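PDB 7K4O: carboxylic ester hydrolase from Aspergillus niger, which hydrolyses ester bonds as a serine esterase of the tannase family, probably releasing gallic acid from tannins. Local coordinates for residues 141-144 with 145-148; 171-174 with 175-178; 225-228 with 229-233; 251-254 with 255-258; 427-430 with 431-435. One frame throughout, in Å; residues are numbered along the deposited sequence.

All five contacts are local and sample different places in one alpha/beta-hydrolase-type fold. Contact 5 is the most central, a buried turn of helix 425-438 beside the edge strand 455-460; contact 3, also largely buried, ends helix 224-232. Contacts 1 and 4 are partly buried: contact 1 starts helix 144-169, and contact 4 takes in the end of helix 238-252 and the loop after it. Contact 2 lies at the surface, in the loop that follows helix 144-169. Aspartate caps the helix in contact 1, organises a loop in contact 2 and binds calcium in contact 4, whereas contacts 3 and 5 rely mainly on helical backbone bonds and apolar packing, plus a threonine hydroxyl bond and a salt bridge respectively.

Contact 1. Residues 141-144 with 145-148; sequences TLDY and ETLY
Helix 144-169 starts here, with Asp-143 as its N-cap and Thr-146 three residues on as the partner whose backbone N-H is captured. Asp-143 OD1 accepts from Thr-146 N at 3.3 Å, with an N-H...O angle of 161°, and the donor comes from well above the carboxylate plane. The carboxylate can reach forward over the first turn because CG is turned away from the backbone N (chi1 -175°), which lays it beside the carbonyl carbon. Aspartate suits an N-cap: it is short enough to fold onto the turn, and its negative charge would probably be favoured by the helix dipole. The cap's own carbonyl begins the regular ladder, Asp-143 O accepting from Leu-147 N at 3.1 Å, and Tyr-144 O takes Tyr-148 N at 2.9 Å. The Thr-146 side chain crosses that of Asp-143 at about a right angle, but its hydroxyl is hydrogen-bonded to Ala-134 O. Glu-145 turns its carboxylate outward, to a salt bridge with Lys-153 two helical turns further along. An apolar contact spans the capped turn: in one of two conformers, Leu-142 CD2 meets Leu-147 CD2 at 3.8 Å, joining strand 141-142 to the helix. The same Leu-147 methyl lies near the plane of the Tyr-144 ring, 4.4 Å from its CD1, while Tyr-144 O sits at the edge of the Tyr-148 ring, 3.3 Å from CD1.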
# COMPACT_ATOMS: atom_id res chain seq x y z
N THR A 141 21.12 14.68 11.75
CA THR A 141 21.71 14.71 10.39
C THR A 141 21.13 13.56 9.55
O THR A 141 21.47 12.42 9.79
CB THR A 141 23.23 14.58 10.45
OG1 THR A 141 23.76 15.56 11.36
CG2 THR A 141 23.88 14.78 9.12
N LEU A 142 20.23 13.91 8.65
CA LEU A 142 19.77 12.90 7.66
C LEU A 142 20.85 12.42 6.61
O LEU A 142 21.81 13.12 6.12
CB LEU A 142 18.63 13.56 6.90
CG LEU A 142 17.45 12.67 6.52
CD1 LEU A 142 16.62 12.33 7.74
CD2 LEU A 142 16.60 13.34 5.47
N ASP A 143 20.80 11.12 6.34
CA ASP A 143 21.54 10.57 5.20
C ASP A 143 20.64 10.82 3.98
O ASP A 143 19.65 10.04 3.76
CB ASP A 143 21.82 9.10 5.41
CG ASP A 143 22.69 8.47 4.35
OD1 ASP A 143 22.69 8.98 3.21
OD2 ASP A 143 23.39 7.47 4.66
N TYR A 144 20.90 11.87 3.23
CA TYR A 144 20.05 12.18 2.04
C TYR A 144 20.11 11.06 1.01
O TYR A 144 19.08 10.92 0.28
CB TYR A 144 20.45 13.52 1.42
CG TYR A 144 20.21 14.70 2.32
CD1 TYR A 144 18.93 15.07 2.68
CD2 TYR A 144 21.26 15.49 2.75
CE1 TYR A 144 18.68 16.15 3.50
CE2 TYR A 144 21.02 16.60 3.56
CZ TYR A 144 19.74 16.93 3.94
OH TYR A 144 19.53 18.05 4.71
N GLU A 145 21.21 10.35 0.88
CA GLU A 145 21.30 9.24 -0.09
C GLU A 145 20.22 8.20 0.28
O GLU A 145 19.49 7.69 -0.61
CB GLU A 145 22.69 8.61 -0.13
CG GLU A 145 22.75 7.40 -1.05
CD GLU A 145 22.56 7.62 -2.53
OE1 GLU A 145 22.53 6.57 -3.31
OE2 GLU A 145 22.47 8.78 -2.97
N THR A 146 20.11 7.86 1.57
CA THR A 146 19.08 6.91 2.03
C THR A 146 17.70 7.44 1.68
O THR A 146 16.85 6.68 1.18
CB THR A 146 19.17 6.65 3.54
OG1 THR A 146 20.48 6.21 3.85
CG2 THR A 146 18.12 5.65 3.98
N LEU A 147 17.42 8.71 1.99
CA LEU A 147 16.14 9.33 1.70
C LEU A 147 15.80 9.19 0.22
O LEU A 147 14.68 8.75 -0.09
CB LEU A 147 16.16 10.81 2.11
CG LEU A 147 14.94 11.60 1.72
CD1 LEU A 147 13.72 11.14 2.50
CD2 LEU A 147 15.11 13.09 1.94
N TYR A 148 16.72 9.58 -0.65
CA TYR A 148 16.44 9.58 -2.11
C TYR A 148 16.31 8.13 -2.62
O TYR A 148 15.42 7.88 -3.49
CB TYR A 148 17.50 10.36 -2.89
CG TYR A 148 17.14 11.82 -2.99
CD1 TYR A 148 17.34 12.67 -1.90
CD2 TYR A 148 16.66 12.39 -4.15
CE1 TYR A 148 17.01 14.02 -1.98
CE2 TYR A 148 16.30 13.73 -4.24
CZ TYR A 148 16.50 14.56 -3.14
OH TYR A 148 16.21 15.90 -3.21

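Contact 2. Residues 171-174 with 175-178; sequences GMSD and SDKL
Ser-173 and Asp-176 are brought together by two different chi1 choices. In Ser-173 the OG stands between the backbone N and the carbonyl carbon (chi1 75°), leaning over the turn; in Asp-176 CG lies opposite the carbonyl carbon (chi1 -73°), which carries the carboxylate back to the start of the turn. The bonds then run both ways. Ser-173 N donates to Asp-176 OD2 at 2.8 Å and a nearly straight 168°, the donor lying above the carboxylate plane. In return Asp-176 N donates to Ser-173 OG at 3.1 Å, and only weakly to Ser-173 O. Serine and aspartate suit these positions because both carry an oxygen on a short arm that can reach a backbone N-H. Beneath the turn, Met-172 bends at its last torsion so that CE touches Leu-178 CB at 3.9 Å, while SD lies 4.1 Å from Leu-178 CD1. Leu-178 itself packs on Lys-163, Thr-166 and Arg-167 of helix 144-169. Asp-176 OD2 also binds a zinc ion, so one oxygen serves metal and backbone together. Residues 173-176 form a type I beta turn whose ends are tied by reciprocal side-chain-to-backbone bonds, in the surface loop between helix 144-169 and strand 179-185.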
# COMPACT_ATOMS: atom_id res chain seq x y z
N GLY A 171 18.47 -13.50 -24.50
CA GLY A 171 18.80 -13.29 -25.94
C GLY A 171 17.70 -12.55 -26.67
O GLY A 171 17.46 -12.84 -27.89
N MET A 172 17.04 -11.62 -26.00
CA MET A 172 16.00 -10.79 -26.67
C MET A 172 16.67 -9.84 -27.66
O MET A 172 17.71 -9.23 -27.38
CB MET A 172 15.19 -9.99 -25.66
CG MET A 172 14.38 -10.87 -24.73
SD MET A 172 13.38 -9.98 -23.55
CE MET A 172 12.19 -9.23 -24.65
N SER A 173 16.06 -9.61 -28.81
CA SER A 173 16.61 -8.62 -29.75
C SER A 173 16.20 -7.24 -29.28
O SER A 173 15.25 -7.11 -28.50
CB SER A 173 16.11 -8.92 -31.16
OG SER A 173 14.74 -8.52 -31.21
N ASP A 174 16.82 -6.19 -29.82
CA ASP A 174 16.41 -4.83 -29.43
C ASP A 174 14.97 -4.54 -29.82
O ASP A 174 14.31 -3.83 -29.09
CB ASP A 174 17.36 -3.82 -30.05
CG ASP A 174 18.67 -3.75 -29.25
OD1 ASP A 174 18.69 -4.23 -28.07
OD2 ASP A 174 19.66 -3.27 -29.82
N SER A 175 14.42 -5.16 -30.88
CA SER A 175 13.01 -4.91 -31.25
C SER A 175 12.04 -5.73 -30.40
O SER A 175 10.89 -5.36 -30.31
CB SER A 175 12.72 -5.21 -32.72
OG SER A 175 13.62 -4.48 -33.53
N ASP A 176 12.48 -6.83 -29.83
CA ASP A 176 11.58 -7.69 -29.03
C ASP A 176 11.00 -6.90 -27.85
O ASP A 176 11.80 -6.28 -27.07
CB ASP A 176 12.30 -8.92 -28.51
CG ASP A 176 12.64 -10.00 -29.52
OD1 ASP A 176 11.93 -10.10 -30.54
OD2 ASP A 176 13.57 -10.77 -29.23
N LYS A 177 9.70 -6.87 -27.73
CA LYS A 177 9.02 -6.12 -26.65
C LYS A 177 9.23 -6.86 -25.31
O LYS A 177 8.88 -8.05 -25.15
CB LYS A 177 7.54 -6.01 -26.92
CG LYS A 177 6.70 -5.31 -25.87
CD LYS A 177 7.01 -3.91 -25.59
CE LYS A 177 5.96 -3.17 -24.74
NZ LYS A 177 6.59 -2.09 -23.89
N LEU A 178 9.67 -6.11 -24.29
CA LEU A 178 9.72 -6.62 -22.89
C LEU A 178 8.58 -5.94 -22.14
O LEU A 178 8.61 -4.71 -21.95
CB LEU A 178 11.08 -6.30 -22.26
CG LEU A 178 11.19 -6.72 -20.79
CD1 LEU A 178 11.08 -8.24 -20.60
CD2 LEU A 178 12.49 -6.20 -20.25
O HOH W 1 11.42 -3.14 -27.99

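Contact 3. Residues 225-228 with 229-233; sequences SNVV and EKTLD
Glu-229 opens the second half of this stretch of helix 224-232 by donating its N-H to Ser-225 O at 3.0 Å, and its CG rests 3.3 Å from that same Ser-225 O. Beyond CG the side chain is extended, bringing it against Pro-236 and Ala-334. Lys-230 N bonds to Asn-226 O; its aliphatic CB and CG lie along that carbonyl, and the flexible chain then bends away to a weak bond from NZ to Leu-371 O. Asn-226, by contrast, spends its amide on the backbone of Asp-348 and Asp-350. Thr-231 is more firmly tied: besides Thr-231 N at 2.8 Å, Thr-231 OG1 donates to Val-227 O at 2.7 Å, the two donors arriving from opposite faces of the carbonyl plane. Its hydroxyl reaches there because OG1 lies opposite the carbonyl carbon (chi1 -61°). Leu-232 follows with N bonded to Val-228 O and with CD1 3.8 Å from Val-228 CG1, the two side chains lying alongside each other against helix 300-310. Asp-233, with positive phi, ends the helix in a Schellman motif. Val-227, Val-228 and Leu-232, having no polar side-chain group, offer apolar surface to helices 300-310 and 376-390, whereas Thr-231 satisfies its hydroxyl inside the helix and can still touch Tyr-376.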
# COMPACT_ATOMS: atom_id res chain seq x y z
N SER A 225 -5.67 9.35 16.67
CA SER A 225 -6.41 8.61 17.72
C SER A 225 -5.79 8.86 19.12
O SER A 225 -6.55 9.11 20.07
CB SER A 225 -6.45 7.16 17.43
OG SER A 225 -7.27 6.91 16.30
N ASN A 226 -4.48 8.77 19.24
CA ASN A 226 -3.75 9.06 20.50
C ASN A 226 -4.13 10.47 20.99
O ASN A 226 -4.41 10.65 22.22
CB ASN A 226 -2.25 9.02 20.33
CG ASN A 226 -1.60 7.67 20.16
OD1 ASN A 226 -0.53 7.58 19.56
ND2 ASN A 226 -2.20 6.62 20.70
N VAL A 227 -4.14 11.46 20.10
CA VAL A 227 -4.36 12.86 20.52
C VAL A 227 -5.84 13.07 20.85
O VAL A 227 -6.15 13.86 21.77
CB VAL A 227 -3.79 13.83 19.48
CG1 VAL A 227 -4.19 15.25 19.79
CG2 VAL A 227 -2.27 13.68 19.40
N VAL A 228 -6.74 12.36 20.19
CA VAL A 228 -8.19 12.41 20.55
C VAL A 228 -8.33 11.90 21.99
O VAL A 228 -9.07 12.53 22.78
CB VAL A 228 -9.07 11.57 19.61
CG1 VAL A 228 -10.48 11.41 20.18
CG2 VAL A 228 -9.13 12.19 18.21
N GLU A 229 -7.72 10.78 22.30
CA GLU A 229 -7.82 10.16 23.65
C GLU A 229 -7.27 11.17 24.68
O GLU A 229 -7.90 11.34 25.75
CB GLU A 229 -7.07 8.85 23.71
CG GLU A 229 -7.71 7.77 22.88
CD GLU A 229 -6.90 6.51 22.68
OE1 GLU A 229 -5.71 6.46 23.06
OE2 GLU A 229 -7.49 5.55 22.18
N LYS A 230 -6.14 11.78 24.39
CA LYS A 230 -5.53 12.77 25.33
C LYS A 230 -6.45 13.97 25.46
O LYS A 230 -6.67 14.44 26.60
CB LYS A 230 -4.21 13.34 24.79
CG LYS A 230 -2.96 12.53 25.04
CD LYS A 230 -1.79 13.14 24.28
CE LYS A 230 -1.60 14.63 24.50
NZ LYS A 230 -0.99 14.86 25.83
N THR A 231 -6.94 14.49 24.36
CA THR A 231 -7.75 15.72 24.34
C THR A 231 -9.07 15.51 25.12
O THR A 231 -9.46 16.43 25.86
CB THR A 231 -8.03 16.16 22.91
OG1 THR A 231 -6.78 16.42 22.27
CG2 THR A 231 -8.86 17.41 22.87
N LEU A 232 -9.76 14.39 24.93
CA LEU A 232 -11.04 14.08 25.62
C LEU A 232 -10.77 13.40 26.96
O LEU A 232 -11.73 13.13 27.68
CB LEU A 232 -11.90 13.21 24.70
CG LEU A 232 -12.37 13.90 23.42
CD1 LEU A 232 -13.07 12.90 22.50
CD2 LEU A 232 -13.26 15.11 23.72
N ASP A 233 -9.51 13.13 27.29
CA ASP A 233 -9.05 12.45 28.52
C ASP A 233 -9.87 11.18 28.73
O ASP A 233 -10.50 11.03 29.79
CB ASP A 233 -9.17 13.37 29.75
CG ASP A 233 -8.49 12.79 30.99
OD1 ASP A 233 -7.50 12.05 30.84
OD2 ASP A 233 -8.97 13.07 32.10

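Contact 4. Residues 251-254 with 255-258; sequences ACDA and MDGK. With CA (calcium ion), chain K.
Metal coordination dominates the contact, for Asp-253 and Asp-256 close round one calcium ion. Asp-253 chelates it through both backbone and side chain, with Asp-253 O and Asp-253 OD1 each 2.4 Å from the ion. Asp-256 uses its carboxylate in bidentate fashion, OD1 at 2.3 Å and OD2 at 2.4 Å from calcium. Lys-258 contributes its carbonyl oxygen, which leaves its long side chain to turn away to a cation-pi contact with Trp-523. A water, Asp-260 and Val-262 complete the shell.

Hydrogen bonds set the shape of the loop. Lys-258 N donates to Asp-256 OD1 at 3.0 Å, forming an Asx turn, while Asp-256 OD2 also accepts from Ala-264 N. Asp-253 OD2, the oxygen that does not bind calcium, takes Trp-261 N. Met-255 N to Cys-252 O and Gly-257 N to Ala-254 O make the tight turns that follow helix 238-252; in both, the donor lies well above the carbonyl plane. Gly-257 suits its place because its phi is positive (86°), a shape that a residue without CB adopts without strain. A second water bridges Cys-252 O and Asp-256 OD2.

Apolar packing across the contact joins Met-255 and Cys-252. Met-255, extended beyond CG, runs back so that CE lies 3.8 Å from Cys-252 SG, whose disulfide to Cys-269 ties the end of helix 238-252 to helix 266-272.

The like charges of the two aspartates, with Asp-253 OD1 and Asp-256 OD1 4.5 Å apart, are probably tolerated because the cation lies between them, and the loop's conformation therefore probably depends on bound calcium.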
# COMPACT_ATOMS: atom_id res chain seq x y z
N ALA A 251 -24.84 -3.52 11.70
CA ALA A 251 -25.83 -2.51 11.26
C ALA A 251 -25.67 -2.20 9.77
O ALA A 251 -26.64 -1.75 9.18
CB ALA A 251 -25.70 -1.25 12.10
N CYS A 252 -24.49 -2.39 9.17
CA CYS A 252 -24.22 -1.85 7.81
C CYS A 252 -24.06 -2.99 6.80
O CYS A 252 -24.10 -2.69 5.60
CB CYS A 252 -22.97 -0.97 7.84
SG CYS A 252 -23.21 0.54 8.82
N ASP A 253 -23.99 -4.24 7.26
CA ASP A 253 -23.87 -5.44 6.38
C ASP A 253 -24.87 -5.38 5.22
O ASP A 253 -24.44 -5.53 4.04
CB ASP A 253 -24.01 -6.70 7.19
CG ASP A 253 -23.97 -7.97 6.36
OD1 ASP A 253 -23.46 -7.93 5.20
OD2 ASP A 253 -24.42 -9.00 6.90
N ALA A 254 -26.15 -5.17 5.54
CA ALA A 254 -27.27 -5.31 4.59
C ALA A 254 -27.39 -4.09 3.69
O ALA A 254 -28.15 -4.11 2.73
CB ALA A 254 -28.56 -5.57 5.34
N MET A 255 -26.67 -3.01 3.95
CA MET A 255 -26.80 -1.79 3.10
C MET A 255 -26.27 -2.02 1.67
O MET A 255 -26.66 -1.27 0.75
CB MET A 255 -26.05 -0.63 3.74
CG MET A 255 -26.73 -0.08 4.99
SD MET A 255 -25.61 1.15 5.74
CE MET A 255 -26.47 1.60 7.26
N ASP A 256 -25.46 -3.05 1.47
CA ASP A 256 -24.95 -3.42 0.12
C ASP A 256 -25.91 -4.40 -0.59
O ASP A 256 -25.62 -4.79 -1.74
CB ASP A 256 -23.53 -3.99 0.24
CG ASP A 256 -23.34 -5.11 1.22
OD1 ASP A 256 -24.16 -6.08 1.20
OD2 ASP A 256 -22.36 -5.04 1.98
N GLY A 257 -27.03 -4.78 0.05
CA GLY A 257 -28.05 -5.66 -0.56
C GLY A 257 -27.74 -7.14 -0.37
O GLY A 257 -28.50 -8.01 -0.87
N LYS A 258 -26.66 -7.45 0.33
CA LYS A 258 -26.24 -8.84 0.53
C LYS A 258 -25.92 -9.05 2.00
O LYS A 258 -25.01 -8.42 2.53
CB LYS A 258 -25.05 -9.23 -0.36
CG LYS A 258 -24.75 -10.71 -0.29
CD LYS A 258 -23.68 -11.21 -1.22
CE LYS A 258 -23.72 -12.72 -1.25
NZ LYS A 258 -22.45 -13.27 -1.73
CA CA K . -23.07 -7.18 2.93
O HOH W 2 -22.50 -2.65 3.31
O HOH W 3 -21.69 -7.75 0.82

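Contact 5. Residues 427-430 with 431-435; sequences SIRY and WESVR
Tyr-430 and Val-434, one turn apart on helix 425-438, make the closely packed part of the contact. Val-434 CG2 sits over one face of the Tyr-430 ring, 3.8 Å from the centroid and 23° off the normal, a CH-pi contact displaced toward the hydroxyl end, where CZ is 3.5 Å away. The ring lies within reach because CG of Tyr-430 is swung away from the backbone N (chi1 -177°), and the hydroxyl continues to Trp-398 O. Beneath it Val-434 N bonds to Tyr-430 O at 2.9 Å; beta-branching suits the valine, setting a methyl close to the backbone, where it can rest on the ring one turn back. Ile-428 and Glu-432 fit more loosely, side by side, with CG2 4.0 Å from CG. Trp-431 turns to strand 455-460, where its NE1 donates to Tyr-455 O. The partly exposed edge is polar. Arg-435 approaches Glu-432 side-on in a salt bridge with two hydrogen bonds to one oxygen, NE at 2.8 Å and NH2 at 3.0 Å from OE1, which lies nearly in the guanidinium plane; Trp-431 CZ3 lies at the guanidinium edge too. Glu-432 OE2 is taken by Tyr-444 and Trp-517, and Arg-429 reaches the carbonyls of Tyr-544 and Val-553 near the C-terminus. With the carboxylate oxygens of Glu-432 each accepting two hydrogen bonds, the buried charge is well compensated and probably remains ionised, while its rotation is fixed.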
# COMPACT_ATOMS: atom_id res chain seq x y z
N SER A 427 -6.95 6.76 -1.09
CA SER A 427 -6.78 6.29 -2.49
C SER A 427 -7.75 7.00 -3.40
O SER A 427 -7.36 7.42 -4.51
CB SER A 427 -6.90 4.78 -2.58
OG SER A 427 -5.77 4.13 -2.01
N ILE A 428 -9.03 7.14 -3.01
CA ILE A 428 -9.98 7.90 -3.84
C ILE A 428 -9.43 9.30 -4.08
O ILE A 428 -9.51 9.82 -5.21
CB ILE A 428 -11.38 7.95 -3.17
CG1 ILE A 428 -12.17 6.64 -3.33
CG2 ILE A 428 -12.16 9.08 -3.77
CD1 ILE A 428 -11.64 5.48 -2.62
N ARG A 429 -8.90 9.93 -3.04
CA ARG A 429 -8.45 11.32 -3.21
C ARG A 429 -7.41 11.45 -4.33
O ARG A 429 -7.43 12.41 -5.09
CB ARG A 429 -7.90 11.90 -1.90
CG ARG A 429 -7.63 13.39 -2.08
CD ARG A 429 -7.15 14.01 -0.77
NE ARG A 429 -6.96 15.43 -0.89
CZ ARG A 429 -7.91 16.36 -0.64
NH1 ARG A 429 -9.11 16.02 -0.20
NH2 ARG A 429 -7.63 17.64 -0.80
N TYR A 430 -6.46 10.53 -4.39
CA TYR A 430 -5.40 10.64 -5.41
C TYR A 430 -5.99 10.46 -6.81
O TYR A 430 -5.61 11.21 -7.73
CB TYR A 430 -4.27 9.65 -5.16
CG TYR A 430 -3.16 9.82 -6.16
CD1 TYR A 430 -2.39 10.98 -6.21
CD2 TYR A 430 -2.91 8.83 -7.12
CE1 TYR A 430 -1.40 11.16 -7.17
CE2 TYR A 430 -1.91 8.98 -8.07
CZ TYR A 430 -1.16 10.14 -8.10
OH TYR A 430 -0.20 10.26 -9.06
N TRP A 431 -6.87 9.48 -6.98
CA TRP A 431 -7.49 9.27 -8.31
C TRP A 431 -8.23 10.54 -8.70
O TRP A 431 -8.13 11.01 -9.86
CB TRP A 431 -8.39 8.03 -8.26
CG TRP A 431 -9.06 7.67 -9.55
CD1 TRP A 431 -8.65 6.69 -10.42
CD2 TRP A 431 -10.29 8.20 -10.07
NE1 TRP A 431 -9.56 6.57 -11.45
CE2 TRP A 431 -10.56 7.50 -11.27
CE3 TRP A 431 -11.20 9.18 -9.65
CZ2 TRP A 431 -11.69 7.75 -12.03
CZ3 TRP A 431 -12.32 9.42 -10.41
CH2 TRP A 431 -12.54 8.73 -11.60
N GLU A 432 -8.92 11.18 -7.76
CA GLU A 432 -9.63 12.43 -8.09
C GLU A 432 -8.66 13.59 -8.41
O GLU A 432 -8.98 14.41 -9.24
CB GLU A 432 -10.54 12.82 -6.93
CG GLU A 432 -11.67 11.85 -6.60
CD GLU A 432 -12.78 11.77 -7.64
OE1 GLU A 432 -12.70 12.50 -8.62
OE2 GLU A 432 -13.73 10.97 -7.41
N SER A 433 -7.51 13.63 -7.74
CA SER A 433 -6.45 14.64 -7.98
C SER A 433 -5.98 14.47 -9.42
O SER A 433 -5.86 15.48 -10.16
CB SER A 433 -5.31 14.50 -7.01
OG SER A 433 -5.76 14.94 -5.72
N VAL A 434 -5.67 13.24 -9.80
CA VAL A 434 -5.17 12.96 -11.16
C VAL A 434 -6.24 13.34 -12.18
O VAL A 434 -5.94 14.03 -13.20
CB VAL A 434 -4.73 11.49 -11.31
CG1 VAL A 434 -4.33 11.18 -12.74
CG2 VAL A 434 -3.57 11.18 -10.40
N ARG A 435 -7.46 12.93 -11.93
CA ARG A 435 -8.60 13.22 -12.83
C ARG A 435 -8.67 14.73 -13.07
O ARG A 435 -8.72 15.18 -14.25
CB ARG A 435 -9.92 12.63 -12.31
CG ARG A 435 -11.11 12.97 -13.22
CD ARG A 435 -12.44 12.57 -12.60
NE ARG A 435 -12.60 13.29 -11.35
CZ ARG A 435 -12.93 14.58 -11.24
NH1 ARG A 435 -13.12 15.34 -12.29
NH2 ARG A 435 -13.03 15.12 -10.02